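PDB 4D05: Atp-dependent DNA ligase from Psychromonas sp., which catalyses the ATP-dependent sealing of nicks in DNA, passing through an enzyme-adenylate intermediate, with a nucleotidyltransferase domain and an OB domain. Local coordinates for residues A[14-18]-A[19-23]; A[103-106]-A[107-111]; A[135-138]-A[139-143]. All coordinates share one frame; numbering follows the deposited sequence.

Contact 1: A[14-18]-A[19-23]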
loop_
_atom_site.group_PDB
_atom_site.type_symbol
_atom_site.label_atom_id
_atom_site.label_comp_id
_atom_site.label_asym_id
_atom_site.label_seq_id
_atom_site.Cartn_x
_atom_site.Cartn_y
_atom_site.Cartn_z
ATOM N N GLN A 14 6.779 6.190 13.762
ATOM C CA GLN A 14 6.568 5.684 15.127
ATOM C C GLN A 14 6.082 6.711 16.119
ATOM O O GLN A 14 5.388 6.370 17.084
ATOM C CB GLN A 14 7.875 5.111 15.718
ATOM C CG GLN A 14 8.476 4.010 14.944
ATOM C CD GLN A 14 9.523 3.261 15.746
ATOM O OE1 GLN A 14 9.953 3.708 16.822
ATOM N NE2 GLN A 14 9.933 2.110 15.232
ATOM N N ASP A 15 6.476 7.960 15.933
ATOM C CA ASP A 15 6.258 8.925 16.996
ATOM C C ASP A 15 4.965 9.726 16.824
ATOM O O ASP A 15 4.831 10.824 17.340
ATOM C CB ASP A 15 7.457 9.856 17.135
ATOM C CG ASP A 15 7.566 10.830 16.006
ATOM O OD1 ASP A 15 7.095 10.499 14.893
ATOM O OD2 ASP A 15 8.115 11.930 16.235
ATOM N N ILE A 16 3.997 9.175 16.127
ATOM C CA ILE A 16 2.704 9.859 16.019
ATOM C C ILE A 16 1.854 9.636 17.273
ATOM O O ILE A 16 2.110 8.731 18.076
ATOM C CB ILE A 16 1.922 9.348 14.809
ATOM C CG1 ILE A 16 1.716 7.828 14.936
ATOM C CG2 ILE A 16 2.684 9.710 13.521
ATOM C CD1 ILE A 16 0.850 7.215 13.811
ATOM N N ASP A 17 0.820 10.446 17.426
ATOM C CA ASP A 17 -0.196 10.176 18.427
ATOM C C ASP A 17 -1.266 9.413 17.677
ATOM O O ASP A 17 -2.096 10.011 16.981
ATOM C CB ASP A 17 -0.744 11.481 18.991
ATOM C CG ASP A 17 -1.930 11.283 19.915
ATOM O OD1 ASP A 17 -2.398 10.120 20.131
ATOM O OD2 ASP A 17 -2.423 12.330 20.393
ATOM N N VAL A 18 -1.231 8.088 17.809
ATOM C CA VAL A 18 -2.130 7.222 17.043
ATOM C C VAL A 18 -3.602 7.539 17.280
ATOM O O VAL A 18 -4.415 7.260 16.408
ATOM C CB VAL A 18 -1.850 5.724 17.272
ATOM C CG1 VAL A 18 -2.340 5.258 18.633
ATOM C CG2 VAL A 18 -2.523 4.923 16.210
ATOM N N THR A 19 -3.952 8.140 18.422
ATOM C CA THR A 19 -5.361 8.410 18.721
ATOM C C THR A 19 -5.944 9.502 17.842
ATOM O O THR A 19 -7.159 9.726 17.840
ATOM C CB THR A 19 -5.603 8.781 20.205
ATOM O OG1 THR A 19 -5.110 10.103 20.464
ATOM C CG2 THR A 19 -4.875 7.750 21.111
ATOM N N GLN A 20 -5.102 10.192 17.089
ATOM C CA GLN A 20 -5.583 11.267 16.224
ATOM C C GLN A 20 -5.872 10.768 14.822
ATOM O O GLN A 20 -6.335 11.550 13.991
ATOM C CB GLN A 20 -4.545 12.358 16.140
ATOM C CG GLN A 20 -4.122 12.794 17.464
ATOM C CD GLN A 20 -4.409 14.203 17.678
ATOM O OE1 GLN A 20 -5.569 14.617 17.626
ATOM N NE2 GLN A 20 -3.366 14.981 17.916
ATOM N N TYR A 21 -5.617 9.484 14.561
ATOM C CA TYR A 21 -5.764 8.954 13.201
ATOM C C TYR A 21 -6.898 7.970 13.043
ATOM O O TYR A 21 -7.087 7.075 13.870
ATOM C CB TYR A 21 -4.486 8.235 12.777
ATOM C CG TYR A 21 -3.345 9.167 12.681
ATOM C CD1 TYR A 21 -2.681 9.581 13.828
ATOM C CD2 TYR A 21 -2.940 9.673 11.464
ATOM C CE1 TYR A 21 -1.659 10.466 13.758
ATOM C CE2 TYR A 21 -1.906 10.563 11.390
ATOM C CZ TYR A 21 -1.266 10.960 12.554
ATOM O OH TYR A 21 -0.235 11.868 12.533
ATOM N N TYR A 22 -7.620 8.097 11.936
ATOM C CA TYR A 22 -8.545 7.066 11.528
ATOM C C TYR A 22 -7.777 5.959 10.807
ATOM O O TYR A 22 -6.970 6.227 9.912
ATOM C CB TYR A 22 -9.659 7.635 10.620
ATOM C CG TYR A 22 -10.714 8.332 11.466
ATOM C CD1 TYR A 22 -11.713 7.597 12.101
ATOM C CD2 TYR A 22 -10.668 9.691 11.668
ATOM C CE1 TYR A 22 -12.675 8.221 12.903
ATOM C CE2 TYR A 22 -11.604 10.327 12.464
ATOM C CZ TYR A 22 -12.598 9.588 13.081
ATOM O OH TYR A 22 -13.527 10.251 13.873
ATOM N N VAL A 23 -8.077 4.723 11.182
ATOM C CA VAL A 23 -7.359 3.558 10.685
ATOM C C VAL A 23 -8.297 2.724 9.835
ATOM O O VAL A 23 -9.413 2.428 10.237
ATOM C CB VAL A 23 -6.813 2.712 11.859
ATOM C CG1 VAL A 23 -6.021 1.538 11.346
ATOM C CG2 VAL A 23 -6.008 3.594 12.770
HETATM O O HOH W 1 0.608 12.694 15.384
HETATM O O HOH W 2 -6.659 5.725 15.986
#
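Two backbone bonds round the 3-10 turn, Gln20 N to Asp17 O at 3.0 Å and Tyr21 N to Val18 O at 3.1 Å, carry the chain from the loop after strand 8-11 into strand 21-26. Both donors stand above the carbonyl planes they address. Asp17 makes an Asx turn at the start: CG sits opposite its own N (chi1 173°), which swings OD1 forward to take two bonds from Thr19. Both approach OD1 from one face, the hydroxyl OG1 at 2.7 Å, syn and 29° out of the carboxylate plane, and the amide N at 3.0 Å from above it. OD2 meanwhile rests on the Gln20 CG methylene. Strand 21-26 runs on into Ser24, Glu25 and Lys26 of the AMP pocket, so this turn leads directly into a strand that lines the nucleotide site.

The Tyr21 ring has Ile16 CD1 over one face, off toward the rim, and the carbonyl oxygens of Asp17 and Val18 at its edge. Its hydroxyl accepts from a water that in turn accepts from Asp17 N, so the ring's far end is tied back to the loop. A leucine in place of Tyr21 would probably leave that water without its hydroxyl mate and Ile16 without a flat surface to lie on. Leu157 and Met173 also touch both Ile16 and Tyr21. At the ring's edge, Tyr21 CD1 comes within 3.2 Å of Asp17 O.

Contact 2: A[103-106]-A[107-111]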
loop_
_atom_site.group_PDB
_atom_site.type_symbol
_atom_site.label_atom_id
_atom_site.label_comp_id
_atom_site.label_asym_id
_atom_site.label_seq_id
_atom_site.Cartn_x
_atom_site.Cartn_y
_atom_site.Cartn_z
ATOM N N SER A 103 -13.419 18.257 -1.288
ATOM C CA SER A 103 -13.924 18.784 -0.023
ATOM C C SER A 103 -12.919 19.751 0.594
ATOM O O SER A 103 -11.697 19.567 0.465
ATOM C CB SER A 103 -14.140 17.652 0.958
ATOM O OG SER A 103 -14.397 18.146 2.260
ATOM N N THR A 104 -13.433 20.736 1.314
ATOM C CA THR A 104 -12.565 21.710 1.983
ATOM C C THR A 104 -12.644 21.634 3.503
ATOM O O THR A 104 -12.161 22.535 4.194
ATOM C CB THR A 104 -12.878 23.143 1.559
ATOM O OG1 THR A 104 -14.264 23.410 1.768
ATOM C CG2 THR A 104 -12.511 23.338 0.051
ATOM N N VAL A 105 -13.208 20.562 4.025
ATOM C CA VAL A 105 -13.254 20.383 5.476
ATOM C C VAL A 105 -12.326 19.238 5.915
ATOM O O VAL A 105 -11.682 18.569 5.080
ATOM C CB VAL A 105 -14.696 20.147 6.003
ATOM C CG1 VAL A 105 -15.588 21.420 5.798
ATOM C CG2 VAL A 105 -15.341 18.944 5.369
ATOM N N SER A 106 -12.237 19.039 7.225
ATOM C CA SER A 106 -11.322 18.047 7.794
ATOM C C SER A 106 -11.753 16.629 7.463
ATOM O O SER A 106 -12.907 16.371 7.181
ATOM C CB SER A 106 -11.359 18.164 9.332
ATOM O OG SER A 106 -12.665 17.767 9.796
ATOM N N PHE A 107 -10.819 15.682 7.547
ATOM C CA PHE A 107 -11.129 14.307 7.166
ATOM C C PHE A 107 -12.258 13.717 8.023
ATOM O O PHE A 107 -13.054 12.956 7.540
ATOM C CB PHE A 107 -9.873 13.428 7.247
ATOM C CG PHE A 107 -10.108 12.025 6.740
ATOM C CD1 PHE A 107 -10.582 11.812 5.454
ATOM C CD2 PHE A 107 -9.878 10.923 7.538
ATOM C CE1 PHE A 107 -10.823 10.526 4.985
ATOM C CE2 PHE A 107 -10.106 9.663 7.055
ATOM C CZ PHE A 107 -10.579 9.467 5.768
ATOM N N GLU A 108 -12.323 14.065 9.304
ATOM C CA GLU A 108 -13.402 13.591 10.152
ATOM C C GLU A 108 -14.788 13.920 9.572
ATOM O O GLU A 108 -15.676 13.076 9.549
ATOM C CB GLU A 108 -13.250 14.157 11.557
ATOM C CG GLU A 108 -14.248 13.585 12.496
ATOM C CD GLU A 108 -13.881 13.913 13.913
ATOM O OE1 GLU A 108 -13.028 13.178 14.484
ATOM O OE2 GLU A 108 -14.379 14.948 14.418
ATOM N N GLN A 109 -14.982 15.159 9.114
ATOM C CA GLN A 109 -16.258 15.509 8.471
ATOM C C GLN A 109 -16.422 14.853 7.122
ATOM O O GLN A 109 -17.537 14.587 6.694
ATOM C CB GLN A 109 -16.404 17.025 8.346
ATOM C CG GLN A 109 -16.786 17.697 9.662
ATOM C CD GLN A 109 -17.122 19.182 9.513
ATOM O OE1 GLN A 109 -17.378 19.673 8.425
ATOM N NE2 GLN A 109 -17.168 19.884 10.632
ATOM N N ARG A 110 -15.321 14.604 6.424
ATOM C CA ARG A 110 -15.425 13.908 5.160
ATOM C C ARG A 110 -15.923 12.481 5.385
ATOM O O ARG A 110 -16.722 12.000 4.629
ATOM C CB ARG A 110 -14.100 13.937 4.396
ATOM C CG ARG A 110 -13.692 15.367 4.106
ATOM C CD ARG A 110 -12.589 15.698 3.186
ATOM N NE ARG A 110 -11.388 14.910 3.223
ATOM C CZ ARG A 110 -10.202 15.267 3.709
ATOM N NH1 ARG A 110 -10.014 16.367 4.428
ATOM N NH2 ARG A 110 -9.187 14.440 3.548
ATOM N N ILE A 111 -15.448 11.803 6.426
ATOM C CA ILE A 111 -15.959 10.470 6.733
ATOM C C ILE A 111 -17.460 10.509 6.986
ATOM O O ILE A 111 -18.224 9.683 6.506
ATOM C CB ILE A 111 -15.270 9.895 7.974
ATOM C CG1 ILE A 111 -13.783 9.611 7.695
ATOM C CG2 ILE A 111 -15.966 8.640 8.427
ATOM C CD1 ILE A 111 -13.015 9.243 8.955
#
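Arg110 NH1 gives its hydrogen to Val105 O at 2.8 Å, a fairly straight bond (158°) that lies in both the carbonyl plane and the guanidinium plane. The same nitrogen also bonds Ala162 O, while NE forms a salt bridge with Asp99, so the guanidinium is fixed in rotation by several partners. To get there the arginine chain leaves the helix extended and then bends at chi3 (-41°), doubling back toward the loop that precedes its own helix. At this bend CD lies against the Ser103 side chain, 3.2 Å from OG and nearly as close to CB. The serine hydroxyl is itself held: OG accepts from Val105 N at 3.2 Å in an almost linear bond, the signature of an ST turn. That turn probably helps to point the Val105 carbonyl at the arginine.

Val105 CG2 also packs on Gln109 CB at 3.7 Å, and the glutamine, extended beyond CG, crosses the valine at about a right angle with OE1 beside CG1. Ser106 occupies the N-cap position, and its carbonyl takes the bond from Arg110 N at 3.1 Å. Glu108 turns away to bond Tyr22 of strand 21-26, and Phe107 stacks on His158. The whole is a helix N-terminus: an ST turn leading into helix 107-121, with the arginine four residues after the N-cap folded back against the incoming loop.

Contact 3: A[135-138]-A[139-143]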
loop_
_atom_site.group_PDB
_atom_site.type_symbol
_atom_site.label_atom_id
_atom_site.label_comp_id
_atom_site.label_asym_id
_atom_site.label_seq_id
_atom_site.Cartn_x
_atom_site.Cartn_y
_atom_site.Cartn_z
ATOM N N PRO A 135 -6.582 2.634 20.135
ATOM C CA PRO A 135 -6.154 3.397 21.317
ATOM C C PRO A 135 -4.647 3.578 21.508
ATOM O O PRO A 135 -4.232 4.511 22.225
ATOM C CB PRO A 135 -6.719 2.578 22.485
ATOM C CG PRO A 135 -6.831 1.191 21.939
ATOM C CD PRO A 135 -7.278 1.400 20.511
ATOM N N ASN A 136 -3.824 2.712 20.919
ATOM C CA ASN A 136 -2.385 2.777 21.158
ATOM C C ASN A 136 -1.659 1.944 20.131
ATOM O O ASN A 136 -2.276 1.180 19.399
ATOM C CB ASN A 136 -1.995 2.327 22.584
ATOM C CG ASN A 136 -2.632 1.014 22.967
ATOM O OD1 ASN A 136 -2.354 -0.028 22.388
ATOM N ND2 ASN A 136 -3.532 1.069 23.955
ATOM N N THR A 137 -0.346 2.085 20.077
ATOM C CA THR A 137 0.451 1.410 19.045
ATOM C C THR A 137 0.461 -0.116 19.176
ATOM O O THR A 137 0.409 -0.850 18.166
ATOM C CB THR A 137 1.867 1.897 19.093
ATOM O OG1 THR A 137 1.869 3.306 18.849
ATOM C CG2 THR A 137 2.704 1.167 17.998
ATOM N N VAL A 138 0.505 -0.626 20.402
ATOM C CA VAL A 138 0.414 -2.060 20.564
ATOM C C VAL A 138 -0.876 -2.603 19.926
ATOM O O VAL A 138 -0.876 -3.620 19.214
ATOM C CB VAL A 138 0.520 -2.474 22.046
ATOM C CG1 VAL A 138 0.180 -3.940 22.183
ATOM C CG2 VAL A 138 1.926 -2.176 22.542
ATOM N N ALA A 139 -1.992 -1.926 20.164
ATOM C CA ALA A 139 -3.248 -2.346 19.579
ATOM C C ALA A 139 -3.259 -2.220 18.042
ATOM O O ALA A 139 -3.815 -3.046 17.335
ATOM C CB ALA A 139 -4.379 -1.536 20.189
ATOM N N LEU A 140 -2.571 -1.215 17.549
ATOM C CA LEU A 140 -2.471 -0.973 16.122
ATOM C C LEU A 140 -1.709 -2.129 15.440
ATOM O O LEU A 140 -2.116 -2.645 14.379
ATOM C CB LEU A 140 -1.749 0.347 15.895
ATOM C CG LEU A 140 -1.558 0.733 14.435
ATOM C CD1 LEU A 140 -2.890 1.069 13.792
ATOM C CD2 LEU A 140 -0.537 1.883 14.305
ATOM N N PHE A 141 -0.616 -2.567 16.069
ATOM C CA PHE A 141 0.214 -3.620 15.480
ATOM C C PHE A 141 -0.484 -4.974 15.641
ATOM O O PHE A 141 -0.302 -5.883 14.842
ATOM C CB PHE A 141 1.595 -3.651 16.145
ATOM C CG PHE A 141 2.575 -2.616 15.656
ATOM C CD1 PHE A 141 2.193 -1.530 14.904
ATOM C CD2 PHE A 141 3.942 -2.774 15.946
ATOM C CE1 PHE A 141 3.121 -0.603 14.451
ATOM C CE2 PHE A 141 4.876 -1.834 15.506
ATOM C CZ PHE A 141 4.434 -0.740 14.748
ATOM N N ASP A 142 -1.298 -5.123 16.678
ATOM C CA ASP A 142 -2.114 -6.330 16.792
ATOM C C ASP A 142 -3.137 -6.373 15.648
ATOM O O ASP A 142 -3.339 -7.424 15.031
ATOM C CB ASP A 142 -2.829 -6.380 18.176
ATOM C CG ASP A 142 -3.205 -7.800 18.628
ATOM O OD1 ASP A 142 -2.495 -8.768 18.318
ATOM O OD2 ASP A 142 -4.229 -7.927 19.347
ATOM N N LEU A 143 -3.798 -5.242 15.402
ATOM C CA LEU A 143 -4.745 -5.121 14.287
ATOM C C LEU A 143 -4.053 -5.415 12.952
ATOM O O LEU A 143 -4.604 -6.138 12.126
ATOM C CB LEU A 143 -5.390 -3.742 14.259
ATOM C CG LEU A 143 -6.278 -3.476 13.053
ATOM C CD1 LEU A 143 -7.424 -4.456 12.946
ATOM C CD2 LEU A 143 -6.773 -2.067 13.142
#
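A side-chain N-cap starts helix 137-149, and Asn136 supplies it. OD1 accepts from Ala139 N at 2.9 Å, with the donor tilted 17° from the amide plane. CG stands between the backbone N and the carbonyl carbon (chi1 49°), which brings OD1 round to the Ala139 amide. The Asn136 carbonyl takes Leu140 N at 3.0 Å, so one residue serves two successive amides, by side chain and by backbone. Ala139 CB sits close to the cap, 3.3 Å from OD1, and the Pro135 ring touches the same methyl through CG at 4.1 Å.

One residue on, Thr137 O receives Phe141 N, and their side chains run alongside each other, pointing the same way. The threonine methyl, CG2, lies over one face of the Phe141 ring in a CH-pi contact, 4.1 Å from the centroid and 14° off the ring normal. Val138 O and Asp142 N continue the helical ladder.

Tyr12 of a nearby loop touches Thr137 and Leu140. Leu140 is the buried residue here, facing Val23 of strand 21-26 and Leu155 of strand 154-159; Leu143 meets the same two strands, so these two leucines pack the helix against the sheet.

All three contacts lie in the nucleotidyltransferase part of the ligase, and contact 1 joins the other two. Its centre is about 10 Å from that of contact 3, and the two pack directly: Val18 CG1 lies 3.5 Å from Asn136 CA and Val23 CG1 lies 4.0 Å from Leu140 CD1. Toward contact 2, about 17 Å away between centres, Tyr22 OH probably bonds Glu108 OE1 at 3.0 Å and Tyr22 packs on Ile111. Contacts 2 and 3 do not touch, their nearest atoms being about 13 Å apart. Bound AMP lies about 7 Å from the Phe107 side chain, about 11 Å from that of Tyr21 and about 12 Å from that of Leu140; Val23 directly precedes the pocket residues Ser24, Glu25 and Lys26.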